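Local coordinates for magnesium-protoporphyrin O-methyltransferase (Synechocystis sp., PDB 4QDJ), which methylates magnesium protoporphyrin IX to its 13-monomethyl ester with S-adenosylmethionine as methyl donor, a step of chlorophyll biosynthesis, at residues 10-15 with 137-142; 44-49 with 213-218; 76-81 with 102-107. One frame throughout, in Å; residues are numbered along the deposited sequence. Where two conformers were deposited one is given.

Contact 1: 10-15 with 137-142; sequences TIVRDY and LIHYPT. With SAM (S-adenosylmethionine), chain B.
Val12 reaches from helix 8-16 to His139 and Tyr140, and all three residues line the S-adenosylmethionine pocket. The protein has the Rossmann-like fold of class I methyltransferases. Segment 137-142 belongs to the loop that follows strand 130-133, and its residues 137-139 form a short 3-10 turn. The N-terminal helix packs against this loop, and Val12 forms part of the pocket wall.

The two methyls of Val12 have different tasks. CG2 meets the side chain of His139, with CG2 and His139 CB 3.9 Å apart. The two side chains cross at about a right angle. CG1 lies anti to the backbone N (chi1 176°), which turns it to the cofactor, where it comes within 3.4 Å of SAM C8. The same methyl approaches the His139 ring obliquely. Ile138 CG2 lies over one face of this ring, toward the rim, and the ring of Phe16 meets it nearly perpendicularly. The edge of the imidazole is turned to the cofactor. His139 NE2 is 3.7 Å from SAM C5', and the SAM methyl carbon CE lies in plane at this edge.

Tyr140 comes to the adenine with its hydroxyl end. With CG anti to the carbonyl carbon (chi1 -59°), the ring carries OH toward helix 8-16. Val12 CB is 4.1 Å from Tyr140 OH, so the valine packs beside the hydroxyl. Met148 of helix 142-155 and Asp8 and Lys9 of helix 8-16 also touch Tyr140. The phenol bonds to the purine nitrogen directly: Tyr140 OH donates a hydrogen bond of 2.6 Å to SAM N7, which lies in plane at the edge of the tyrosine ring.

Contact 2: 44-49 with 213-218; sequences HQQTVD and GMTSTR. With SAM (S-adenosylmethionine), chain B.
Thr215 OG1 is gripped by Thr47 OG1 and by a water. The two threonine hydroxyl oxygens, Thr47 OG1 and Thr215 OG1, are 3.0 Å apart, and either could be the donor. Thr47 OG1 is also hydrogen-bonded to Tyr220 OH, its strongest polar partner. The hydroxyls of the buried Thr47 and Thr215 so join helix 35-58 to strand 207-216, with Tyr220 as a further partner.

The water on Thr215 OG1 lies 2.7 Å from it. Gln46 has two conformers, and its contacts described here hold for one of them. In that conformer Gln46 NE2 donates to this water. A second water accepts from Gln46 NE2 at 2.7 Å and from the backbone N of Ser216. The amide nitrogen thus serves two waters that bridge to the strand. The glutamine side chain is extended, with CG anti to the backbone N (chi1 179°), and runs alongside Thr215 in the opposite direction. Its CD rests against the methyl of Thr215, 3.8 Å from CG2.

In this class I methyltransferase fold, helix 35-58 packs here on strand 207-216, an outermost strand of the sheet. The short segments run nearly antiparallel, at 164°, with their axes 8.3 Å apart at closest approach.

Helix 35-58 also serves the cofactor, through His44. The SAM carboxylate comes to the edge of its ring. His44 NE2 donates to SAM OXT at 2.7 Å and, more weakly, to SAM O at 2.9 Å. Val48 CG2 covers one face of the imidazole toward the rim, and the ring of Tyr28 stacks with it.

Contact 3: 76-81 with 102-107; sequences LSIPLA and QKAQEV
This is a small apolar contact between two neighbouring helices, 77-82 and 94-108, built round one side chain, Ile78. The two segments run roughly in the same direction, at 32°, with their axes 10.6 Å apart at closest approach.

Ile78 points toward helix 94-108 and touches it with two branches. CD1 ends over the backbone of the other helix, 3.7 Å from Ala104 N. It also meets the CB atoms of Lys103, at 3.9 Å, and Ala104. CG2 meets Val107 CG1 at 3.8 Å; the two side chains cross at a slant.

Both helices belong to the Rossmann-like methyltransferase core, where strands 65-69 and 86-91 alternate with them as a beta-alpha-beta-alpha run. Leu80 and Ser77 of the first helix lean on Val87 of strand 86-91. The CG1 branch of Ile78 is anti to the carbonyl carbon (chi1 -64°), and CD1 extends it to Ala104. An alanine here would remove both branches, and the methyl of Val107 and the CB of Ala104 would probably lose their partner on helix 77-82. Lys103 touches with CB, while its amine leads away from Ile78.

Overall arrangement
Contacts 1 and 2 both reach S-adenosylmethionine, at different ends. Contact 1 lies at the adenine and the transferable methyl, while contact 2 holds the carboxylate through His44. Their centres are 21 Å apart and their nearest atoms about 10 Å, and the cofactor touches both. Their segments alternate along the chain. Contact 3 is nested inside the loops closed by both others. It lies on the opposite side of the chain's centre from contact 1, with centres 24 Å apart. Its centre is 20 Å from that of contact 2, yet the two touch directly, where Val48 CG1 packs 4.1 Å from Leu76 CD1. The side chain of Lys103 stays about 9 Å from the cofactor.

Contact 1: 10-15 with 137-142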
loop_
_atom_site.group_PDB
_atom_site.type_symbol
_atom_site.label_atom_id
_atom_site.label_comp_id
_atom_site.label_asym_id
_atom_site.label_seq_id
_atom_site.Cartn_x
_atom_site.Cartn_y
_atom_site.Cartn_z
ATOM N N THR A 10 -6.360 10.469 12.031
ATOM C CA THR A 10 -7.685 11.051 11.847
ATOM C C THR A 10 -7.690 12.040 10.689
ATOM O O THR A 10 -8.615 12.052 9.878
ATOM C CB THR A 10 -8.180 11.751 13.127
ATOM O OG1 THR A 10 -8.198 10.810 14.207
ATOM C CG2 THR A 10 -9.579 12.313 12.926
ATOM N N ILE A 11 -6.647 12.862 10.614
ATOM C CA ILE A 11 -6.512 13.832 9.533
ATOM C C ILE A 11 -6.467 13.126 8.181
ATOM O O ILE A 11 -7.160 13.512 7.240
ATOM C CB ILE A 11 -5.249 14.698 9.704
ATOM C CG1 ILE A 11 -5.334 15.518 10.994
ATOM C CG2 ILE A 11 -5.064 15.618 8.508
ATOM C CD1 ILE A 11 -4.128 16.403 11.237
ATOM N N VAL A 12 -5.656 12.078 8.093
ATOM C CA VAL A 12 -5.535 11.315 6.858
ATOM C C VAL A 12 -6.841 10.596 6.520
ATOM O O VAL A 12 -7.303 10.647 5.381
ATOM C CB VAL A 12 -4.370 10.309 6.925
ATOM C CG1 VAL A 12 -4.326 9.463 5.664
ATOM C CG2 VAL A 12 -3.053 11.046 7.119
ATOM N N ARG A 13 -7.435 9.942 7.515
ATOM C CA ARG A 13 -8.713 9.254 7.326
ATOM C C ARG A 13 -9.803 10.195 6.821
ATOM O O ARG A 13 -10.503 9.884 5.858
ATOM C CB ARG A 13 -9.176 8.597 8.627
ATOM C CG ARG A 13 -10.492 7.844 8.490
ATOM C CD ARG A 13 -11.158 7.648 9.837
ATOM N NE ARG A 13 -11.479 8.929 10.460
ATOM C CZ ARG A 13 -12.058 9.060 11.646
ATOM N NH1 ARG A 13 -12.388 7.984 12.349
ATOM N NH2 ARG A 13 -12.311 10.269 12.131
ATOM N N ASP A 14 -9.942 11.344 7.476
ATOM C CA ASP A 14 -10.961 12.319 7.097
ATOM C C ASP A 14 -10.738 12.852 5.687
ATOM O O ASP A 14 -11.693 13.101 4.951
ATOM C CB ASP A 14 -11.004 13.480 8.092
ATOM C CG ASP A 14 -11.484 13.055 9.466
ATOM O OD1 ASP A 14 -11.962 11.909 9.607
ATOM O OD2 ASP A 14 -11.389 13.873 10.403
ATOM N N TYR A 15 -9.474 13.028 5.318
ATOM C CA TYR A 15 -9.125 13.487 3.978
ATOM C C TYR A 15 -9.580 12.486 2.918
ATOM O O TYR A 15 -10.225 12.857 1.938
ATOM C CB TYR A 15 -7.617 13.730 3.873
ATOM C CG TYR A 15 -7.126 13.984 2.465
ATOM C CD1 TYR A 15 -7.352 15.203 1.836
ATOM C CD2 TYR A 15 -6.424 13.008 1.769
ATOM C CE1 TYR A 15 -6.899 15.437 0.546
ATOM C CE2 TYR A 15 -5.968 13.233 0.485
ATOM C CZ TYR A 15 -6.205 14.448 -0.122
ATOM O OH TYR A 15 -5.750 14.666 -1.404
ATOM N N LEU A 137 3.081 5.192 3.825
ATOM C CA LEU A 137 3.998 5.756 4.813
ATOM C C LEU A 137 4.300 7.232 4.567
ATOM O O LEU A 137 4.733 7.941 5.472
ATOM C CB LEU A 137 5.302 4.952 4.850
ATOM C CG LEU A 137 5.167 3.490 5.278
ATOM C CD1 LEU A 137 6.511 2.779 5.198
ATOM C CD2 LEU A 137 4.582 3.391 6.680
ATOM N N ILE A 138 4.058 7.688 3.342
ATOM C CA ILE A 138 4.264 9.085 2.973
ATOM C C ILE A 138 3.398 10.040 3.808
ATOM O O ILE A 138 3.695 11.231 3.914
ATOM C CB ILE A 138 3.993 9.301 1.462
ATOM C CG1 ILE A 138 4.454 10.691 1.010
ATOM C CG2 ILE A 138 2.522 9.054 1.136
ATOM C CD1 ILE A 138 4.313 10.934 -0.478
ATOM N N HIS A 139 2.343 9.511 4.419
ATOM C CA HIS A 139 1.414 10.336 5.190
ATOM C C HIS A 139 1.810 10.498 6.655
ATOM O O HIS A 139 1.097 11.145 7.424
ATOM C CB HIS A 139 -0.002 9.761 5.107
ATOM C CG HIS A 139 -0.544 9.701 3.715
ATOM N ND1 HIS A 139 -0.886 10.829 3.001
ATOM C CD2 HIS A 139 -0.804 8.648 2.903
ATOM C CE1 HIS A 139 -1.333 10.474 1.810
ATOM N NE2 HIS A 139 -1.294 9.157 1.725
ATOM N N TYR A 140 2.942 9.919 7.040
ATOM C CA TYR A 140 3.349 9.918 8.443
ATOM C C TYR A 140 4.825 10.258 8.627
ATOM O O TYR A 140 5.652 9.916 7.785
ATOM C CB TYR A 140 3.038 8.558 9.073
ATOM C CG TYR A 140 1.575 8.196 8.994
ATOM C CD1 TYR A 140 0.675 8.657 9.946
ATOM C CD2 TYR A 140 1.087 7.407 7.959
ATOM C CE1 TYR A 140 -0.665 8.338 9.876
ATOM C CE2 TYR A 140 -0.254 7.082 7.879
ATOM C CZ TYR A 140 -1.125 7.550 8.841
ATOM O OH TYR A 140 -2.462 7.231 8.770
ATOM N N PRO A 141 5.158 10.943 9.735
ATOM C CA PRO A 141 6.562 11.218 10.059
ATOM C C PRO A 141 7.304 9.926 10.387
ATOM O O PRO A 141 6.663 8.923 10.697
ATOM C CB PRO A 141 6.467 12.117 11.295
ATOM C CG PRO A 141 5.142 11.795 11.899
ATOM C CD PRO A 141 4.236 11.487 10.745
ATOM N N THR A 142 8.633 9.961 10.325
ATOM C CA THR A 142 9.453 8.757 10.457
ATOM C C THR A 142 9.202 7.969 11.747
ATOM O O THR A 142 9.180 6.738 11.730
ATOM C CB THR A 142 10.956 9.090 10.335
ATOM O OG1 THR A 142 11.191 9.787 9.105
ATOM C CG2 THR A 142 11.792 7.820 10.355
HETATM N N SAM B . -1.709 1.473 -1.318
HETATM C CA SAM B . -2.694 1.999 -2.261
HETATM C C SAM B . -2.109 2.083 -3.664
HETATM O O SAM B . -0.895 2.207 -3.834
HETATM O OXT SAM B . -2.838 2.024 -4.655
HETATM C CB SAM B . -3.255 3.352 -1.820
HETATM C CG SAM B . -2.254 4.490 -1.629
HETATM S SD SAM B . -3.074 6.053 -1.196
HETATM C CE SAM B . -1.800 7.267 -1.620
HETATM C "C5'" SAM B . -2.889 6.038 0.599
HETATM C "C4'" SAM B . -3.967 5.199 1.269
HETATM O "O4'" SAM B . -3.516 4.827 2.553
HETATM C "C3'" SAM B . -5.278 5.951 1.456
HETATM O "O3'" SAM B . -6.327 5.188 0.907
HETATM C "C2'" SAM B . -5.451 6.042 2.959
HETATM O "O2'" SAM B . -6.802 5.926 3.349
HETATM C "C1'" SAM B . -4.607 4.874 3.440
HETATM N N9 SAM B . -4.136 5.017 4.823
HETATM C C8 SAM B . -3.556 6.115 5.398
HETATM N N7 SAM B . -3.275 5.816 6.687
HETATM C C5 SAM B . -3.665 4.545 6.933
HETATM C C6 SAM B . -3.613 3.751 8.068
HETATM N N6 SAM B . -3.099 4.228 9.199
HETATM N N1 SAM B . -4.102 2.464 8.013
HETATM C C2 SAM B . -4.635 1.969 6.840
HETATM N N3 SAM B . -4.688 2.766 5.716
HETATM C C4 SAM B . -4.206 4.031 5.766
#

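Contact 2: 44-49 with 213-218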
loop_
_atom_site.group_PDB
_atom_site.type_symbol
_atom_site.label_atom_id
_atom_site.label_comp_id
_atom_site.label_asym_id
_atom_site.label_seq_id
_atom_site.Cartn_x
_atom_site.Cartn_y
_atom_site.Cartn_z
ATOM N N HIS A 44 2.306 5.803 -10.326
ATOM C CA HIS A 44 1.702 4.861 -9.395
ATOM C C HIS A 44 1.408 3.526 -10.075
ATOM O O HIS A 44 1.601 2.466 -9.482
ATOM C CB HIS A 44 0.425 5.449 -8.790
ATOM C CG HIS A 44 -0.392 4.455 -8.027
ATOM N ND1 HIS A 44 -1.537 3.886 -8.541
ATOM C CD2 HIS A 44 -0.227 3.924 -6.794
ATOM C CE1 HIS A 44 -2.046 3.051 -7.654
ATOM N NE2 HIS A 44 -1.270 3.054 -6.585
ATOM N N GLN A 45 0.960 3.576 -11.324
ATOM C CA GLN A 45 0.703 2.347 -12.069
ATOM C C GLN A 45 1.995 1.549 -12.263
ATOM O O GLN A 45 1.982 0.318 -12.240
ATOM C CB GLN A 45 0.047 2.645 -13.417
ATOM C CG GLN A 45 -0.376 1.396 -14.177
ATOM C CD GLN A 45 -1.483 0.632 -13.473
ATOM O OE1 GLN A 45 -2.535 1.190 -13.163
ATOM N NE2 GLN A 45 -1.248 -0.649 -13.211
ATOM N N GLN A 46 3.108 2.252 -12.449
ATOM C CA GLN A 46 4.402 1.592 -12.591
ATOM C C GLN A 46 4.798 0.886 -11.296
ATOM O O GLN A 46 5.305 -0.236 -11.320
ATOM C CB GLN A 46 5.483 2.591 -13.009
ATOM C CG GLN A 46 6.867 1.975 -13.149
ATOM C CD GLN A 46 7.882 2.937 -13.731
ATOM O OE1 GLN A 46 7.562 3.744 -14.603
ATOM N NE2 GLN A 46 9.117 2.855 -13.249
ATOM N N THR A 47 4.558 1.546 -10.168
ATOM C CA THR A 47 4.859 0.959 -8.866
ATOM C C THR A 47 4.050 -0.315 -8.657
ATOM O O THR A 47 4.593 -1.355 -8.279
ATOM C CB THR A 47 4.573 1.948 -7.720
ATOM O OG1 THR A 47 5.410 3.101 -7.870
ATOM C CG2 THR A 47 4.845 1.301 -6.366
ATOM N N VAL A 48 2.749 -0.228 -8.913
ATOM C CA VAL A 48 1.872 -1.387 -8.810
ATOM C C VAL A 48 2.343 -2.521 -9.717
ATOM O O VAL A 48 2.504 -3.657 -9.269
ATOM C CB VAL A 48 0.412 -1.017 -9.137
ATOM C CG1 VAL A 48 -0.441 -2.272 -9.275
ATOM C CG2 VAL A 48 -0.148 -0.095 -8.064
ATOM N N ASP A 49 2.587 -2.204 -10.985
ATOM C CA ASP A 49 3.007 -3.217 -11.952
ATOM C C ASP A 49 4.340 -3.867 -11.579
ATOM O O ASP A 49 4.534 -5.061 -11.801
ATOM C CB ASP A 49 3.070 -2.637 -13.369
ATOM C CG ASP A 49 1.694 -2.390 -13.962
ATOM O OD1 ASP A 49 0.704 -2.954 -13.448
ATOM O OD2 ASP A 49 1.603 -1.632 -14.951
ATOM N N GLY A 213 13.305 -1.456 -5.970
ATOM C CA GLY A 213 12.873 -0.803 -7.184
ATOM C C GLY A 213 12.786 0.688 -6.970
ATOM O O GLY A 213 12.970 1.183 -5.857
ATOM N N MET A 214 12.503 1.408 -8.045
ATOM C CA MET A 214 12.385 2.851 -7.968
ATOM C C MET A 214 11.542 3.363 -9.117
ATOM O O MET A 214 11.848 3.116 -10.282
ATOM C CB MET A 214 13.766 3.506 -8.008
ATOM C CG MET A 214 13.726 5.023 -7.925
ATOM S SD MET A 214 13.174 5.605 -6.310
ATOM C CE MET A 214 12.849 7.331 -6.658
ATOM N N THR A 215 10.465 4.062 -8.785
ATOM C CA THR A 215 9.675 4.733 -9.800
ATOM C C THR A 215 10.005 6.211 -9.737
ATOM O O THR A 215 9.899 6.835 -8.682
ATOM C CB THR A 215 8.168 4.531 -9.585
ATOM O OG1 THR A 215 7.876 3.129 -9.538
ATOM C CG2 THR A 215 7.382 5.175 -10.722
ATOM N N SER A 216 10.425 6.765 -10.868
ATOM C CA SER A 216 10.792 8.168 -10.934
ATOM C C SER A 216 10.140 8.836 -12.132
ATOM O O SER A 216 10.505 8.570 -13.276
ATOM C CB SER A 216 12.313 8.322 -11.021
ATOM O OG SER A 216 12.952 7.758 -9.891
ATOM N N THR A 217 9.161 9.691 -11.863
ATOM C CA THR A 217 8.580 10.530 -12.900
ATOM C C THR A 217 8.761 11.982 -12.487
ATOM O O THR A 217 9.506 12.279 -11.554
ATOM C CB THR A 217 7.087 10.233 -13.119
ATOM O OG1 THR A 217 6.343 10.629 -11.961
ATOM C CG2 THR A 217 6.866 8.749 -13.382
ATOM N N ARG A 218 8.075 12.888 -13.173
ATOM C CA ARG A 218 8.232 14.310 -12.903
ATOM C C ARG A 218 7.701 14.704 -11.524
ATOM O O ARG A 218 8.323 15.497 -10.818
ATOM C CB ARG A 218 7.557 15.134 -14.002
ATOM C CG ARG A 218 7.806 16.627 -13.909
ATOM C CD ARG A 218 7.506 17.307 -15.234
ATOM N NE ARG A 218 7.502 18.762 -15.116
ATOM C CZ ARG A 218 7.729 19.594 -16.127
ATOM N NH1 ARG A 218 7.991 19.116 -17.336
ATOM N NH2 ARG A 218 7.702 20.904 -15.928
HETATM N N SAM B . -1.709 1.473 -1.318
HETATM C CA SAM B . -2.694 1.999 -2.261
HETATM C C SAM B . -2.109 2.083 -3.664
HETATM O O SAM B . -0.895 2.207 -3.834
HETATM O OXT SAM B . -2.838 2.024 -4.655
HETATM C CB SAM B . -3.255 3.352 -1.820
HETATM C CG SAM B . -2.254 4.490 -1.629
HETATM S SD SAM B . -3.074 6.053 -1.196
HETATM C CE SAM B . -1.800 7.267 -1.620
HETATM C "C5'" SAM B . -2.889 6.038 0.599
HETATM C "C4'" SAM B . -3.967 5.199 1.269
HETATM O "O4'" SAM B . -3.516 4.827 2.553
HETATM C "C3'" SAM B . -5.278 5.951 1.456
HETATM O "O3'" SAM B . -6.327 5.188 0.907
HETATM C "C2'" SAM B . -5.451 6.042 2.959
HETATM O "O2'" SAM B . -6.802 5.926 3.349
HETATM C "C1'" SAM B . -4.607 4.874 3.440
HETATM N N9 SAM B . -4.136 5.017 4.823
HETATM C C8 SAM B . -3.556 6.115 5.398
HETATM N N7 SAM B . -3.275 5.816 6.687
HETATM C C5 SAM B . -3.665 4.545 6.933
HETATM C C6 SAM B . -3.613 3.751 8.068
HETATM N N6 SAM B . -3.099 4.228 9.199
HETATM N N1 SAM B . -4.102 2.464 8.013
HETATM C C2 SAM B . -4.635 1.969 6.840
HETATM N N3 SAM B . -4.688 2.766 5.716
HETATM C C4 SAM B . -4.206 4.031 5.766
HETATM O O HOH W 1 8.890 0.915 -10.729
HETATM O O HOH W 2 10.836 4.961 -13.185
#

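Contact 3: 76-81 with 102-107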
loop_
_atom_site.group_PDB
_atom_site.type_symbol
_atom_site.label_atom_id
_atom_site.label_comp_id
_atom_site.label_asym_id
_atom_site.label_seq_id
_atom_site.Cartn_x
_atom_site.Cartn_y
_atom_site.Cartn_z
ATOM N N LEU A 76 -3.637 -2.446 -6.251
ATOM C CA LEU A 76 -2.756 -3.605 -6.158
ATOM C C LEU A 76 -3.532 -4.880 -5.835
ATOM O O LEU A 76 -3.242 -5.945 -6.382
ATOM C CB LEU A 76 -1.668 -3.383 -5.105
ATOM C CG LEU A 76 -0.731 -4.573 -4.884
ATOM C CD1 LEU A 76 0.133 -4.820 -6.114
ATOM C CD2 LEU A 76 0.126 -4.355 -3.654
ATOM N N SER A 77 -4.517 -4.766 -4.946
ATOM C CA SER A 77 -5.283 -5.928 -4.492
ATOM C C SER A 77 -5.940 -6.696 -5.630
ATOM O O SER A 77 -5.908 -7.929 -5.667
ATOM C CB SER A 77 -6.360 -5.506 -3.492
ATOM O OG SER A 77 -5.783 -5.051 -2.284
ATOM N N ILE A 78 -6.548 -5.961 -6.551
ATOM C CA ILE A 78 -7.274 -6.585 -7.651
ATOM C C ILE A 78 -6.368 -7.380 -8.610
ATOM O O ILE A 78 -6.631 -8.558 -8.857
ATOM C CB ILE A 78 -8.192 -5.570 -8.374
ATOM C CG1 ILE A 78 -9.281 -5.089 -7.409
ATOM C CG2 ILE A 78 -8.808 -6.185 -9.623
ATOM C CD1 ILE A 78 -10.084 -3.908 -7.913
ATOM N N PRO A 79 -5.286 -6.765 -9.130
ATOM C CA PRO A 79 -4.429 -7.590 -9.993
ATOM C C PRO A 79 -3.758 -8.773 -9.289
ATOM O O PRO A 79 -3.500 -9.784 -9.941
ATOM C CB PRO A 79 -3.379 -6.599 -10.515
ATOM C CG PRO A 79 -3.454 -5.423 -9.610
ATOM C CD PRO A 79 -4.872 -5.352 -9.142
ATOM N N LEU A 80 -3.486 -8.666 -7.991
ATOM C CA LEU A 80 -2.942 -9.811 -7.264
ATOM C C LEU A 80 -3.974 -10.932 -7.174
ATOM O O LEU A 80 -3.642 -12.104 -7.343
ATOM C CB LEU A 80 -2.453 -9.413 -5.870
ATOM C CG LEU A 80 -1.183 -8.558 -5.835
ATOM C CD1 LEU A 80 -0.760 -8.293 -4.397
ATOM C CD2 LEU A 80 -0.056 -9.236 -6.610
ATOM N N ALA A 81 -5.227 -10.567 -6.921
ATOM C CA ALA A 81 -6.308 -11.547 -6.864
ATOM C C ALA A 81 -6.540 -12.181 -8.232
ATOM O O ALA A 81 -6.804 -13.379 -8.331
ATOM C CB ALA A 81 -7.586 -10.906 -6.349
ATOM N N GLN A 102 -16.352 -2.184 -4.904
ATOM C CA GLN A 102 -17.137 -1.940 -6.109
ATOM C C GLN A 102 -16.346 -2.292 -7.365
ATOM O O GLN A 102 -16.854 -2.970 -8.258
ATOM C CB GLN A 102 -17.614 -0.486 -6.165
ATOM C CG GLN A 102 -18.753 -0.175 -5.206
ATOM C CD GLN A 102 -20.020 -0.936 -5.548
ATOM O OE1 GLN A 102 -20.361 -1.101 -6.720
ATOM N NE2 GLN A 102 -20.721 -1.409 -4.525
ATOM N N LYS A 103 -15.097 -1.837 -7.424
ATOM C CA LYS A 103 -14.243 -2.115 -8.574
ATOM C C LYS A 103 -13.948 -3.609 -8.682
ATOM O O LYS A 103 -13.889 -4.160 -9.782
ATOM C CB LYS A 103 -12.942 -1.305 -8.500
ATOM C CG LYS A 103 -13.152 0.208 -8.546
ATOM C CD LYS A 103 -11.838 0.984 -8.499
ATOM C CE LYS A 103 -11.189 1.089 -9.876
ATOM N NZ LYS A 103 -9.962 1.949 -9.850
ATOM N N ALA A 104 -13.774 -4.262 -7.537
ATOM C CA ALA A 104 -13.494 -5.695 -7.512
ATOM C C ALA A 104 -14.684 -6.512 -8.007
ATOM O O ALA A 104 -14.525 -7.412 -8.829
ATOM C CB ALA A 104 -13.086 -6.138 -6.111
ATOM N N GLN A 105 -15.876 -6.191 -7.509
ATOM C CA GLN A 105 -17.090 -6.903 -7.902
ATOM C C GLN A 105 -17.354 -6.771 -9.400
ATOM O O GLN A 105 -17.801 -7.718 -10.049
ATOM C CB GLN A 105 -18.296 -6.391 -7.110
ATOM C CG GLN A 105 -19.615 -7.074 -7.458
ATOM C CD GLN A 105 -19.684 -8.506 -6.962
ATOM O OE1 GLN A 105 -19.251 -8.814 -5.851
ATOM N NE2 GLN A 105 -20.232 -9.392 -7.786
ATOM N N GLU A 106 -17.067 -5.593 -9.944
ATOM C CA GLU A 106 -17.319 -5.318 -11.354
ATOM C C GLU A 106 -16.421 -6.133 -12.276
ATOM O O GLU A 106 -16.850 -6.572 -13.342
ATOM C CB GLU A 106 -17.145 -3.826 -11.649
ATOM C CG GLU A 106 -18.261 -2.944 -11.112
ATOM C CD GLU A 106 -18.021 -1.473 -11.391
ATOM O OE1 GLU A 106 -16.957 -1.140 -11.950
ATOM O OE2 GLU A 106 -18.898 -0.651 -11.052
ATOM N N VAL A 107 -15.176 -6.342 -11.865
ATOM C CA VAL A 107 -14.200 -6.974 -12.743
ATOM C C VAL A 107 -13.953 -8.448 -12.405
ATOM O O VAL A 107 -13.569 -9.231 -13.274
ATOM C CB VAL A 107 -12.869 -6.180 -12.769
ATOM C CG1 VAL A 107 -12.066 -6.425 -11.507
ATOM C CG2 VAL A 107 -12.059 -6.539 -13.995
#